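Long-range contacts in putative thioesterase (Novosphingobium aromaticivorans, PDB 3CJY), which probably hydrolyses acyl-CoA thioesters, with two hotdog halves in one chain, and binds a calcium ion: residues F36-L45 with A178-F187; V56-F66 with N203-I211. One frame throughout, in Å; residues are numbered along the deposited sequence.

Contact 1 of 2, residues F36-L45 with A178-F187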
ATOM      1  N   PHE A  36     -14.329  -2.809 -12.783  1.00 13.52           N
ATOM      2  CA  PHE A  36     -13.088  -3.431 -12.332  1.00 14.21           C
ATOM      3  C   PHE A  36     -12.326  -2.477 -11.403  1.00 14.85           C
ATOM      4  O   PHE A  36     -12.117  -1.318 -11.718  1.00 14.40           O
ATOM      5  CB  PHE A  36     -12.261  -3.817 -13.587  1.00 13.05           C
ATOM      6  CG  PHE A  36     -10.938  -4.458 -13.306  1.00 14.16           C
ATOM      7  CD1 PHE A  36     -10.789  -5.424 -12.342  1.00 16.24           C
ATOM      8  CD2 PHE A  36      -9.851  -4.110 -14.097  1.00 16.51           C
ATOM      9  CE1 PHE A  36      -9.546  -6.033 -12.129  1.00 16.17           C
ATOM     10  CE2 PHE A  36      -8.605  -4.692 -13.886  1.00 16.06           C
ATOM     11  CZ  PHE A  36      -8.477  -5.668 -12.915  1.00 16.09           C
ATOM     12  N   GLY A  37     -11.914  -3.004 -10.251  1.00 15.34           N
ATOM     13  CA  GLY A  37     -11.195  -2.202  -9.264  1.00 15.75           C
ATOM     14  C   GLY A  37      -9.965  -1.541  -9.846  1.00 14.87           C
ATOM     15  O   GLY A  37      -9.720  -0.359  -9.602  1.00 14.35           O
ATOM     16  N   GLY A  38      -9.193  -2.324 -10.613  1.00 14.50           N
ATOM     17  CA  GLY A  38      -7.996  -1.813 -11.245  1.00 14.03           C
ATOM     18  C   GLY A  38      -8.268  -0.678 -12.195  1.00 13.32           C
ATOM     19  O   GLY A  38      -7.444   0.238 -12.373  1.00 13.33           O
ATOM     20  N   ALA A  39      -9.433  -0.745 -12.830  1.00 12.59           N
ATOM     21  CA  ALA A  39      -9.847   0.333 -13.764  1.00 12.07           C
ATOM     22  C   ALA A  39     -10.178   1.573 -12.948  1.00 13.07           C
ATOM     23  O   ALA A  39      -9.914   2.666 -13.353  1.00 12.43           O
ATOM     24  CB  ALA A  39     -11.060  -0.070 -14.605  1.00 11.27           C
ATOM     25  N   SER A  40     -10.755   1.376 -11.786  1.00 14.04           N
ATOM     26  CA  SER A  40     -11.048   2.499 -10.890  1.00 14.97           C
ATOM     27  C   SER A  40      -9.732   3.205 -10.531  1.00 14.57           C
ATOM     28  O   SER A  40      -9.650   4.441 -10.577  1.00 15.07           O
ATOM     29  CB  SER A  40     -11.769   2.037  -9.630  1.00 14.79           C
ATOM     30  OG  SER A  40     -13.104   1.669  -9.973  1.00 15.70           O
HETATM   31  N   MSE A  41      -8.757   2.404 -10.135  1.00 14.61           N
HETATM   32  CA  MSE A  41      -7.442   2.942  -9.803  0.50 13.98           C
HETATM   33  C   MSE A  41      -6.836   3.651 -11.016  1.00 14.56           C
HETATM   34  O   MSE A  41      -6.399   4.820 -10.922  1.00 15.08           O
HETATM   35  CB  MSE A  41      -6.478   1.900  -9.258  0.50 14.39           C
HETATM   36  CG  MSE A  41      -5.093   2.503  -9.164  0.50 12.82           C
HETATM   37 SE   MSE A  41      -4.901   3.897  -7.756  0.38 13.65          SE
HETATM   38  CE  MSE A  41      -4.696   2.652  -6.295  0.50 10.52           C
ATOM     39  N   ALA A  42      -6.874   3.006 -12.171  1.00 14.04           N
ATOM     40  CA  ALA A  42      -6.352   3.586 -13.415  1.00 13.81           C
ATOM     41  C   ALA A  42      -6.943   4.955 -13.698  1.00 13.64           C
ATOM     42  O   ALA A  42      -6.249   5.901 -14.054  1.00 14.83           O
ATOM     43  CB  ALA A  42      -6.599   2.653 -14.586  1.00 13.50           C
ATOM     44  N   LEU A  43      -8.266   5.052 -13.542  1.00 13.68           N
ATOM     45  CA  LEU A  43      -9.021   6.278 -13.806  1.00 13.79           C
ATOM     46  C   LEU A  43      -8.660   7.353 -12.808  1.00 14.35           C
ATOM     47  O   LEU A  43      -8.496   8.516 -13.146  1.00 15.68           O
ATOM     48  CB  LEU A  43     -10.528   5.974 -13.800  1.00 13.89           C
ATOM     49  CG  LEU A  43     -11.121   5.298 -15.044  1.00 13.08           C
ATOM     50  CD1 LEU A  43     -12.427   4.526 -14.783  1.00 14.09           C
ATOM     51  CD2 LEU A  43     -11.319   6.338 -16.166  1.00 13.72           C
ATOM     52  N   ALA A  44      -8.509   6.945 -11.566  1.00 15.29           N
ATOM     53  CA  ALA A  44      -8.165   7.919 -10.515  1.00 15.73           C
ATOM     54  C   ALA A  44      -6.776   8.500 -10.813  1.00 15.44           C
ATOM     55  O   ALA A  44      -6.533   9.738 -10.729  1.00 15.02           O
ATOM     56  CB  ALA A  44      -8.228   7.247  -9.147  1.00 14.64           C
ATOM     57  N   LEU A  45      -5.850   7.622 -11.189  1.00 15.38           N
ATOM     58  CA  LEU A  45      -4.508   8.072 -11.479  1.00 16.15           C
ATOM     59  C   LEU A  45      -4.425   8.907 -12.735  1.00 16.23           C
ATOM     60  O   LEU A  45      -3.625   9.837 -12.826  1.00 17.34           O
ATOM     61  CB  LEU A  45      -3.563   6.898 -11.613  1.00 15.57           C
ATOM     62  CG  LEU A  45      -3.383   5.955 -10.420  1.00 18.33           C
ATOM     63  CD1 LEU A  45      -2.458   4.802 -10.850  1.00 17.69           C
ATOM     64  CD2 LEU A  45      -2.838   6.715  -9.220  1.00 23.14           C
ATOM     65  N   ALA A 178       0.724   3.896 -16.735  1.00 16.58           N
ATOM     66  CA  ALA A 178       0.213   3.873 -15.364  1.00 16.45           C
ATOM     67  C   ALA A 178      -1.169   3.172 -15.288  1.00 15.82           C
ATOM     68  O   ALA A 178      -1.421   2.352 -14.374  1.00 15.47           O
ATOM     69  CB  ALA A 178       0.166   5.253 -14.813  1.00 16.93           C
ATOM     70  N   ALA A 179      -1.993   3.442 -16.298  1.00 16.06           N
ATOM     71  CA  ALA A 179      -3.353   2.869 -16.380  1.00 15.58           C
ATOM     72  C   ALA A 179      -3.270   1.349 -16.497  1.00 15.07           C
ATOM     73  O   ALA A 179      -3.901   0.598 -15.721  1.00 15.58           O
ATOM     74  CB  ALA A 179      -4.135   3.446 -17.525  1.00 15.65           C
ATOM     75  N   SER A 180      -2.439   0.887 -17.413  1.00 14.70           N
ATOM     76  CA  SER A 180      -2.258  -0.547 -17.616  1.00 14.77           C
ATOM     77  C   SER A 180      -1.729  -1.223 -16.367  1.00 14.73           C
ATOM     78  O   SER A 180      -2.179  -2.272 -15.992  1.00 15.82           O
ATOM     79  CB  SER A 180      -1.321  -0.857 -18.808  1.00 16.11           C
ATOM     80  OG  SER A 180      -1.949  -0.460 -20.020  1.00 17.84           O
ATOM     81  N   LEU A 181      -0.733  -0.613 -15.737  1.00 14.30           N
ATOM     82  CA  LEU A 181      -0.130  -1.178 -14.510  1.00 13.98           C
ATOM     83  C   LEU A 181      -1.175  -1.248 -13.341  1.00 14.90           C
ATOM     84  O   LEU A 181      -1.285  -2.235 -12.637  1.00 14.87           O
ATOM     85  CB  LEU A 181       1.121  -0.365 -14.143  1.00 14.68           C
ATOM     86  CG  LEU A 181       2.289  -0.446 -15.145  1.00 16.17           C
ATOM     87  CD1 LEU A 181       3.343   0.600 -14.829  1.00 18.34           C
ATOM     88  CD2 LEU A 181       2.855  -1.890 -15.202  1.00 16.28           C
ATOM     89  N   ALA A 182      -1.990  -0.195 -13.210  1.00 14.17           N
ATOM     90  CA  ALA A 182      -3.008  -0.171 -12.186  1.00 14.71           C
ATOM     91  C   ALA A 182      -3.976  -1.338 -12.426  1.00 14.57           C
ATOM     92  O   ALA A 182      -4.414  -1.993 -11.508  1.00 13.97           O
ATOM     93  CB  ALA A 182      -3.770   1.174 -12.188  1.00 13.11           C
HETATM   94  N   MSE A 183      -4.305  -1.587 -13.686  1.00 13.03           N
HETATM   95  CA  MSE A 183      -5.267  -2.638 -14.008  1.00 14.21           C
HETATM   96  C   MSE A 183      -4.646  -4.018 -13.695  1.00 13.34           C
HETATM   97  O   MSE A 183      -5.276  -4.877 -13.093  1.00 13.45           O
HETATM   98  CB  MSE A 183      -5.764  -2.470 -15.446  1.00 14.85           C
HETATM   99  CG  MSE A 183      -6.869  -1.419 -15.455  1.00 16.13           C
HETATM  100 SE   MSE A 183      -7.610  -0.979 -17.215  0.75 16.59          SE
HETATM  101  CE  MSE A 183      -6.286   0.004 -17.720  1.00 13.77           C
ATOM    102  N   PHE A 184      -3.397  -4.230 -14.118  1.00 13.31           N
ATOM    103  CA  PHE A 184      -2.743  -5.509 -13.900  1.00 13.65           C
ATOM    104  C   PHE A 184      -2.463  -5.812 -12.425  1.00 13.87           C
ATOM    105  O   PHE A 184      -2.427  -6.978 -11.990  1.00 14.64           O
ATOM    106  CB  PHE A 184      -1.446  -5.605 -14.716  1.00 13.61           C
ATOM    107  CG  PHE A 184      -1.662  -5.710 -16.211  1.00 13.07           C
ATOM    108  CD1 PHE A 184      -2.874  -6.161 -16.735  1.00 13.59           C
ATOM    109  CD2 PHE A 184      -0.600  -5.521 -17.084  1.00 15.36           C
ATOM    110  CE1 PHE A 184      -3.012  -6.389 -18.128  1.00 15.98           C
ATOM    111  CE2 PHE A 184      -0.754  -5.699 -18.475  1.00 14.65           C
ATOM    112  CZ  PHE A 184      -1.982  -6.108 -18.975  1.00 16.33           C
ATOM    113  N   ALA A 185      -2.239  -4.746 -11.645  1.00 12.81           N
ATOM    114  CA  ALA A 185      -2.032  -4.851 -10.203  1.00 13.46           C
ATOM    115  C   ALA A 185      -3.272  -5.453  -9.521  1.00 15.34           C
ATOM    116  O   ALA A 185      -3.174  -6.128  -8.518  1.00 17.23           O
ATOM    117  CB  ALA A 185      -1.712  -3.443  -9.549  1.00 13.56           C
ATOM    118  N   ASP A 186      -4.451  -5.185 -10.091  1.00 14.76           N
ATOM    119  CA  ASP A 186      -5.710  -5.690  -9.513  1.00 14.03           C
ATOM    120  C   ASP A 186      -6.102  -7.098  -9.975  1.00 14.06           C
ATOM    121  O   ASP A 186      -7.277  -7.487  -9.924  1.00 13.66           O
ATOM    122  CB  ASP A 186      -6.828  -4.699  -9.716  1.00 13.09           C
ATOM    123  CG  ASP A 186      -8.040  -4.959  -8.791  1.00 16.00           C
ATOM    124  OD1 ASP A 186      -7.843  -5.277  -7.611  1.00 15.69           O
ATOM    125  OD2 ASP A 186      -9.192  -4.849  -9.266  1.00 16.46           O
ATOM    126  N   PHE A 187      -5.101  -7.881 -10.356  1.00 13.31           N
ATOM    127  CA  PHE A 187      -5.281  -9.300 -10.592  1.00 13.63           C
ATOM    128  C   PHE A 187      -5.070 -10.132  -9.289  1.00 14.07           C
ATOM    129  O   PHE A 187      -5.208 -11.345  -9.267  1.00 14.61           O
ATOM    130  CB  PHE A 187      -4.357  -9.790 -11.702  1.00 14.40           C
ATOM    131  CG  PHE A 187      -4.926  -9.643 -13.085  1.00 13.89           C
ATOM    132  CD1 PHE A 187      -5.263  -8.392 -13.586  1.00 15.52           C
ATOM    133  CD2 PHE A 187      -5.083 -10.771 -13.898  1.00 15.02           C
ATOM    134  CE1 PHE A 187      -5.790  -8.240 -14.836  1.00 15.02           C
ATOM    135  CE2 PHE A 187      -5.594 -10.631 -15.185  1.00 15.78           C
ATOM    136  CZ  PHE A 187      -5.934  -9.355 -15.651  1.00 14.47           C
TER
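The methyl group of Ala182 is the bump that fills the main hollow between these two helices. It drops as a knob into the hole framed by Gly38, Met41, Ala42 and Leu45, with Ala182 CB 3.6 Å from CG of the selenomethionine Met41 and close against the backbone N of Ala42. Ala42 answers from the other side, its CB resting 3.9 Å from Ala179 CB. Because the facing residues are so small, the axes of 37-45 and 178-185 approach to 7.3 Å, running roughly antiparallel, at 152°. The CA atoms come nearest at Gly38 and Met183, 4.0 Å apart; a CB on Gly38 would run straight into Met183. Beside this close approach lies the longer side chain of Met183, also a selenomethionine. Its CG sits 3.5 Å from Gly38 O, and the bend at its last torsion brings CE round to the methyl of Ala42.

At the start of helix 37-45 the N-cap residue Phe36 holds CG anti to its own N (chi1 179°), which lays the ring against the end of 178-187. Ring atom CZ of Phe36 meets Met183 O at 3.3 Å, near the ring plane. Asp186 arrives from the opposite direction: its OD2 takes a weak, bent bond from Gly38 N (2.9 Å, 124° at the hydrogen), while that same nitrogen sits over the centre of the Phe36 ring. The other oxygen, OD1, is hydrogen-bonded to Gln253 and Asn207, which restrains the turn of the carboxylate more than the weak OD2 bond does. Two central helices packed antiparallel through alanine and glycine, one from each half of the chain, are the core of a double-hotdog thioesterase fold.

Contact 2 of 2, residues V56-F66 with N203-I211; sequences VVQGSLQFVSF and NSLDNSLRI
Phe63 and Asn207 meet on the tightly packed side of this strand pair. Asn207 ND2 lies in the plane of the Phe63 ring at its edge, 3.7 Å from CE2, with amide and ring planes 79° apart; Leu61 CD2 lies over one ring face, offset toward the rim. The same ND2 donates to Asp206 O (2.8 Å, 161°) and to Asp186 OD1, just past the end of helix 178-185, so the amide is held from two directions. With the amide cut back to an alanine, Asp186 OD1 would probably lose one of its donors and a gap would open beside the Phe63 edge. Underneath runs a regular antiparallel ladder, for example Leu61 N to Asn207 O at 2.7 Å and Leu209 N to Gly59 O at 2.9 Å. On the other flank of 56-66, toward strand 98-107, Val57 and Gln58 both face Ser106 in a classic beta bulge.

The other face is polar and more loosely filled. Gln58 and Arg210 lie side by side with their planes 18° apart, yet Gln58 OE1 and Arg210 NH1 stay 3.8 Å apart; water 1 lies near Gln58 OE1 and Gly59 O, and water 2 accepts from Gln62 NE2. Across the dimer, Arg210 pairs with Asp206 of the second subunit, and Gln58 NE2 donates to Gln62 OE1 of that subunit, both reciprocally; within the chain Gln58 NE2 also bonds Ser106 OG, and Asp206 OD1 bonds Ser254 N. Loosest is the exposed end, where Phe66 CZ merely approaches Asn203 CG at 4.3 Å. Strands of two hotdog sheets zipped into a continuous antiparallel surface are the hallmark of the double-hotdog fold.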
ATOM      1  N   VAL A  56       2.302  10.099 -12.019  1.00 17.17           N
ATOM      2  CA  VAL A  56       2.038   9.520 -10.725  1.00 17.02           C
ATOM      3  C   VAL A  56       3.230   8.772 -10.203  1.00 15.65           C
ATOM      4  O   VAL A  56       3.920   8.105 -10.948  1.00 17.82           O
ATOM      5  CB  VAL A  56       0.833   8.530 -10.813  1.00 17.15           C
ATOM      6  CG1 VAL A  56       0.729   7.647  -9.568  1.00 19.05           C
ATOM      7  CG2 VAL A  56      -0.482   9.308 -11.066  1.00 16.28           C
ATOM      8  N   VAL A  57       3.472   8.933  -8.909  1.00 14.48           N
ATOM      9  CA  VAL A  57       4.484   8.176  -8.165  1.00 13.48           C
ATOM     10  C   VAL A  57       3.794   7.056  -7.414  1.00 14.63           C
ATOM     11  O   VAL A  57       4.225   5.918  -7.415  1.00 14.47           O
ATOM     12  CB  VAL A  57       5.285   9.093  -7.193  1.00 13.12           C
ATOM     13  CG1 VAL A  57       6.100   8.322  -6.167  1.00 14.42           C
ATOM     14  CG2 VAL A  57       6.080  10.128  -7.951  1.00 13.73           C
ATOM     15  N   GLN A  58       2.682   7.367  -6.754  1.00 14.98           N
ATOM     16  CA  GLN A  58       1.957   6.318  -6.032  1.00 15.08           C
ATOM     17  C   GLN A  58       0.564   6.731  -5.774  1.00 15.58           C
ATOM     18  O   GLN A  58       0.258   7.903  -5.725  1.00 16.26           O
ATOM     19  CB  GLN A  58       2.647   5.957  -4.689  1.00 15.73           C
ATOM     20  CG  GLN A  58       2.694   7.013  -3.598  1.00 18.26           C
ATOM     21  CD  GLN A  58       1.440   7.161  -2.795  1.00 23.40           C
ATOM     22  OE1 GLN A  58       0.685   6.201  -2.596  1.00 26.36           O
ATOM     23  NE2 GLN A  58       1.207   8.384  -2.302  1.00 20.49           N
ATOM     24  N   GLY A  59      -0.303   5.764  -5.571  1.00 14.94           N
ATOM     25  CA  GLY A  59      -1.681   6.093  -5.190  1.00 15.27           C
ATOM     26  C   GLY A  59      -2.313   4.982  -4.362  1.00 14.86           C
ATOM     27  O   GLY A  59      -1.933   3.818  -4.446  1.00 14.59           O
ATOM     28  N   SER A  60      -3.229   5.383  -3.496  1.00 16.42           N
ATOM     29  CA  SER A  60      -4.015   4.420  -2.729  1.00 17.00           C
ATOM     30  C   SER A  60      -5.456   4.785  -2.885  1.00 16.94           C
ATOM     31  O   SER A  60      -5.801   5.965  -2.870  1.00 17.49           O
ATOM     32  CB  SER A  60      -3.639   4.394  -1.241  1.00 18.46           C
ATOM     33  OG  SER A  60      -2.273   3.990  -1.070  1.00 27.02           O
ATOM     34  N   LEU A  61      -6.299   3.770  -3.044  1.00 15.12           N
ATOM     35  CA  LEU A  61      -7.740   4.003  -3.241  1.00 15.02           C
ATOM     36  C   LEU A  61      -8.515   3.030  -2.370  1.00 14.85           C
ATOM     37  O   LEU A  61      -8.175   1.843  -2.327  1.00 14.67           O
ATOM     38  CB  LEU A  61      -8.050   3.818  -4.723  1.00 14.84           C
ATOM     39  CG  LEU A  61      -9.450   3.979  -5.333  1.00 15.79           C
ATOM     40  CD1 LEU A  61      -9.330   4.272  -6.804  1.00 17.37           C
ATOM     41  CD2 LEU A  61     -10.290   2.721  -5.098  1.00 19.21           C
ATOM     42  N   GLN A  62      -9.513   3.565  -1.667  1.00 15.42           N
ATOM     43  CA  GLN A  62     -10.389   2.788  -0.776  1.00 16.32           C
ATOM     44  C   GLN A  62     -11.721   2.618  -1.443  1.00 15.35           C
ATOM     45  O   GLN A  62     -12.285   3.585  -1.924  1.00 13.89           O
ATOM     46  CB  GLN A  62     -10.617   3.521   0.564  1.00 17.52           C
ATOM     47  CG  GLN A  62      -9.352   4.098   1.140  1.00 23.32           C
ATOM     48  CD  GLN A  62      -8.314   3.018   1.489  1.00 30.04           C
ATOM     49  OE1 GLN A  62      -8.645   2.027   2.167  1.00 34.61           O
ATOM     50  NE2 GLN A  62      -7.044   3.219   1.048  1.00 32.56           N
ATOM     51  N   PHE A  63     -12.201   1.380  -1.537  1.00 15.42           N
ATOM     52  CA  PHE A  63     -13.496   1.109  -2.167  1.00 17.05           C
ATOM     53  C   PHE A  63     -14.593   1.185  -1.119  1.00 17.75           C
ATOM     54  O   PHE A  63     -14.561   0.451  -0.119  1.00 18.19           O
ATOM     55  CB  PHE A  63     -13.540  -0.267  -2.837  1.00 16.38           C
ATOM     56  CG  PHE A  63     -12.569  -0.429  -3.986  1.00 16.77           C
ATOM     57  CD1 PHE A  63     -12.792   0.244  -5.183  1.00 19.03           C
ATOM     58  CD2 PHE A  63     -11.468  -1.242  -3.869  1.00 16.44           C
ATOM     59  CE1 PHE A  63     -11.925   0.116  -6.239  1.00 21.08           C
ATOM     60  CE2 PHE A  63     -10.594  -1.382  -4.923  1.00 17.88           C
ATOM     61  CZ  PHE A  63     -10.817  -0.706  -6.099  1.00 18.30           C
ATOM     62  N   VAL A  64     -15.572   2.039  -1.377  1.00 17.90           N
ATOM     63  CA  VAL A  64     -16.662   2.296  -0.456  1.00 19.50           C
ATOM     64  C   VAL A  64     -17.905   1.558  -0.875  1.00 20.74           C
ATOM     65  O   VAL A  64     -18.617   0.998  -0.052  1.00 20.78           O
ATOM     66  CB  VAL A  64     -16.929   3.805  -0.358  1.00 18.83           C
ATOM     67  CG1 VAL A  64     -18.127   4.097   0.584  1.00 19.39           C
ATOM     68  CG2 VAL A  64     -15.652   4.570   0.096  1.00 18.80           C
ATOM     69  N   SER A  65     -18.141   1.554  -2.182  0.50 21.26           N
ATOM     70  CA  SER A  65     -19.315   0.908  -2.773  0.50 21.68           C
ATOM     71  C   SER A  65     -19.050   0.505  -4.216  0.50 22.08           C
ATOM     72  O   SER A  65     -18.091   0.957  -4.840  0.50 22.20           O
ATOM     73  CB  SER A  65     -20.519   1.841  -2.717  0.50 21.96           C
ATOM     74  OG  SER A  65     -21.672   1.220  -3.249  0.50 22.97           O
ATOM     75  N   PHE A  66     -19.950  -0.314  -4.747  1.00 22.37           N
ATOM     76  CA  PHE A  66     -19.833  -0.851  -6.107  1.00 22.67           C
ATOM     77  C   PHE A  66     -20.361   0.101  -7.156  1.00 20.93           C
ATOM     78  O   PHE A  66     -21.293   0.873  -6.920  1.00 22.10           O
ATOM     79  CB  PHE A  66     -20.574  -2.208  -6.269  1.00 23.27           C
ATOM     80  CG  PHE A  66     -19.820  -3.395  -5.741  1.00 28.52           C
ATOM     81  CD1 PHE A  66     -18.825  -4.001  -6.501  1.00 32.53           C
ATOM     82  CD2 PHE A  66     -20.129  -3.944  -4.503  1.00 32.88           C
ATOM     83  CE1 PHE A  66     -18.119  -5.118  -6.030  1.00 33.81           C
ATOM     84  CE2 PHE A  66     -19.418  -5.065  -4.016  1.00 34.34           C
ATOM     85  CZ  PHE A  66     -18.418  -5.654  -4.796  1.00 35.00           C
ATOM     86  N   ASN A 203     -13.375  -9.969  -2.333  1.00 25.82           N
ATOM     87  CA  ASN A 203     -13.511  -8.654  -2.918  1.00 25.54           C
ATOM     88  C   ASN A 203     -12.502  -7.707  -2.306  1.00 23.10           C
ATOM     89  O   ASN A 203     -12.264  -7.708  -1.092  1.00 23.10           O
ATOM     90  CB  ASN A 203     -14.889  -8.114  -2.672  1.00 25.87           C
ATOM     91  CG  ASN A 203     -15.949  -8.913  -3.384  1.00 29.96           C
ATOM     92  OD1 ASN A 203     -15.802  -9.270  -4.564  1.00 35.74           O
ATOM     93  ND2 ASN A 203     -17.003  -9.223  -2.676  1.00 34.97           N
ATOM     94  N   SER A 204     -11.940  -6.872  -3.149  1.00 20.53           N
ATOM     95  CA  SER A 204     -10.954  -5.887  -2.682  1.00 18.53           C
ATOM     96  C   SER A 204     -11.558  -4.822  -1.795  1.00 18.34           C
ATOM     97  O   SER A 204     -12.631  -4.261  -2.075  1.00 18.10           O
ATOM     98  CB  SER A 204     -10.327  -5.166  -3.879  1.00 19.57           C
ATOM     99  OG  SER A 204      -9.989  -6.093  -4.888  1.00 17.45           O
ATOM    100  N   LEU A 205     -10.822  -4.473  -0.754  1.00 16.37           N
ATOM    101  CA  LEU A 205     -11.186  -3.374   0.123  1.00 16.39           C
ATOM    102  C   LEU A 205     -10.564  -2.059  -0.365  1.00 16.29           C
ATOM    103  O   LEU A 205     -11.024  -0.962  -0.108  1.00 15.67           O
ATOM    104  CB  LEU A 205     -10.667  -3.617   1.556  1.00 16.55           C
ATOM    105  CG  LEU A 205     -11.274  -4.787   2.283  1.00 18.83           C
ATOM    106  CD1 LEU A 205     -10.709  -4.738   3.695  1.00 20.45           C
ATOM    107  CD2 LEU A 205     -12.754  -4.633   2.306  1.00 23.12           C
ATOM    108  N   ASP A 206      -9.479  -2.225  -1.075  1.00 14.16           N
ATOM    109  CA  ASP A 206      -8.654  -1.116  -1.557  1.00 15.76           C
ATOM    110  C   ASP A 206      -7.716  -1.598  -2.661  1.00 16.37           C
ATOM    111  O   ASP A 206      -7.672  -2.780  -2.998  1.00 16.48           O
ATOM    112  CB  ASP A 206      -7.805  -0.554  -0.439  1.00 15.83           C
ATOM    113  CG  ASP A 206      -6.628  -1.494  -0.049  1.00 20.40           C
ATOM    114  OD1 ASP A 206      -6.908  -2.634   0.329  1.00 21.82           O
ATOM    115  OD2 ASP A 206      -5.438  -1.065  -0.137  1.00 25.40           O
ATOM    116  N   ASN A 207      -7.030  -0.620  -3.252  1.00 15.82           N
ATOM    117  CA  ASN A 207      -5.961  -0.818  -4.230  1.00 16.14           C
ATOM    118  C   ASN A 207      -4.849   0.203  -3.894  1.00 16.88           C
ATOM    119  O   ASN A 207      -5.115   1.374  -3.600  1.00 15.99           O
ATOM    120  CB  ASN A 207      -6.358  -0.547  -5.695  1.00 16.31           C
ATOM    121  CG  ASN A 207      -6.882  -1.777  -6.472  1.00 17.65           C
ATOM    122  OD1 ASN A 207      -6.947  -1.740  -7.721  1.00 17.99           O
ATOM    123  ND2 ASN A 207      -7.279  -2.836  -5.767  1.00 16.61           N
ATOM    124  N   SER A 208      -3.614  -0.274  -3.946  0.50 16.31           N
ATOM    125  CA  SER A 208      -2.421   0.569  -3.785  0.50 16.65           C
ATOM    126  C   SER A 208      -1.517   0.267  -4.955  0.50 16.16           C
ATOM    127  O   SER A 208      -1.365  -0.892  -5.344  0.50 14.82           O
ATOM    128  CB  SER A 208      -1.693   0.256  -2.484  0.50 17.22           C
ATOM    129  OG  SER A 208      -0.543   1.085  -2.292  0.50 17.90           O
ATOM    130  N   LEU A 209      -0.914   1.319  -5.507  1.00 15.89           N
ATOM    131  CA  LEU A 209       0.053   1.197  -6.658  1.00 15.09           C
ATOM    132  C   LEU A 209       1.241   2.149  -6.464  1.00 14.57           C
ATOM    133  O   LEU A 209       1.047   3.333  -6.123  1.00 15.31           O
ATOM    134  CB  LEU A 209      -0.629   1.502  -7.995  1.00 14.97           C
ATOM    135  CG  LEU A 209       0.127   1.117  -9.254  1.00 15.91           C
ATOM    136  CD1 LEU A 209       0.165  -0.406  -9.425  1.00 14.95           C
ATOM    137  CD2 LEU A 209      -0.435   1.816 -10.501  1.00 17.03           C
ATOM    138  N   ARG A 210       2.448   1.621  -6.675  1.00 14.75           N
ATOM    139  CA  ARG A 210       3.667   2.426  -6.615  1.00 15.87           C
ATOM    140  C   ARG A 210       4.394   2.231  -7.944  1.00 15.29           C
ATOM    141  O   ARG A 210       4.862   1.140  -8.246  1.00 15.06           O
ATOM    142  CB  ARG A 210       4.545   1.990  -5.430  1.00 16.49           C
ATOM    143  CG  ARG A 210       3.799   2.058  -4.155  1.00 17.45           C
ATOM    144  CD  ARG A 210       4.618   1.711  -2.921  1.00 16.94           C
ATOM    145  NE  ARG A 210       3.691   1.574  -1.830  1.00 20.13           N
ATOM    146  CZ  ARG A 210       3.134   2.608  -1.216  1.00 17.91           C
ATOM    147  NH1 ARG A 210       3.534   3.842  -1.530  1.00 19.44           N
ATOM    148  NH2 ARG A 210       2.233   2.405  -0.250  1.00 22.40           N
ATOM    149  N   ILE A 211       4.511   3.307  -8.722  1.00 14.75           N
ATOM    150  CA  ILE A 211       5.088   3.189 -10.052  1.00 14.51           C
ATOM    151  C   ILE A 211       6.518   3.673 -10.086  1.00 15.12           C
ATOM    152  O   ILE A 211       6.797   4.791  -9.630  1.00 15.52           O
ATOM    153  CB  ILE A 211       4.288   4.022 -11.067  1.00 14.99           C
ATOM    154  CG1 ILE A 211       2.836   3.518 -11.093  1.00 13.65           C
ATOM    155  CG2 ILE A 211       4.956   3.977 -12.477  1.00 16.32           C
ATOM    156  CD1 ILE A 211       1.919   4.385 -11.952  1.00 19.47           C
TER
HETATM  157  O   HOH W   1       0.442   3.597  -2.757  1.00 30.84           O
HETATM  158  O   HOH W   2      -5.194   1.190   0.789  1.00 37.71           O

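From the N terminus, the chain lays down helix 37-52 and then strand 56-63, completes the first hotdog half, and crosses to the second, where helix 178-185 comes before strand 203-211. Contact 1 closes a loop of 132 intervening residues by bringing the second helix back to the first; contact 2 closes one of 136 when the later strand returns to 56-63. The segments alternate along the chain, so the two closures cross instead of nesting. Their centres lie 8 Å apart, helices on one side of the strands: Gly37 packs on Phe63 and Ala178 on Ile211. Together they tie the N-terminal and C-terminal thioesterase halves through both layers, helical core and sheet.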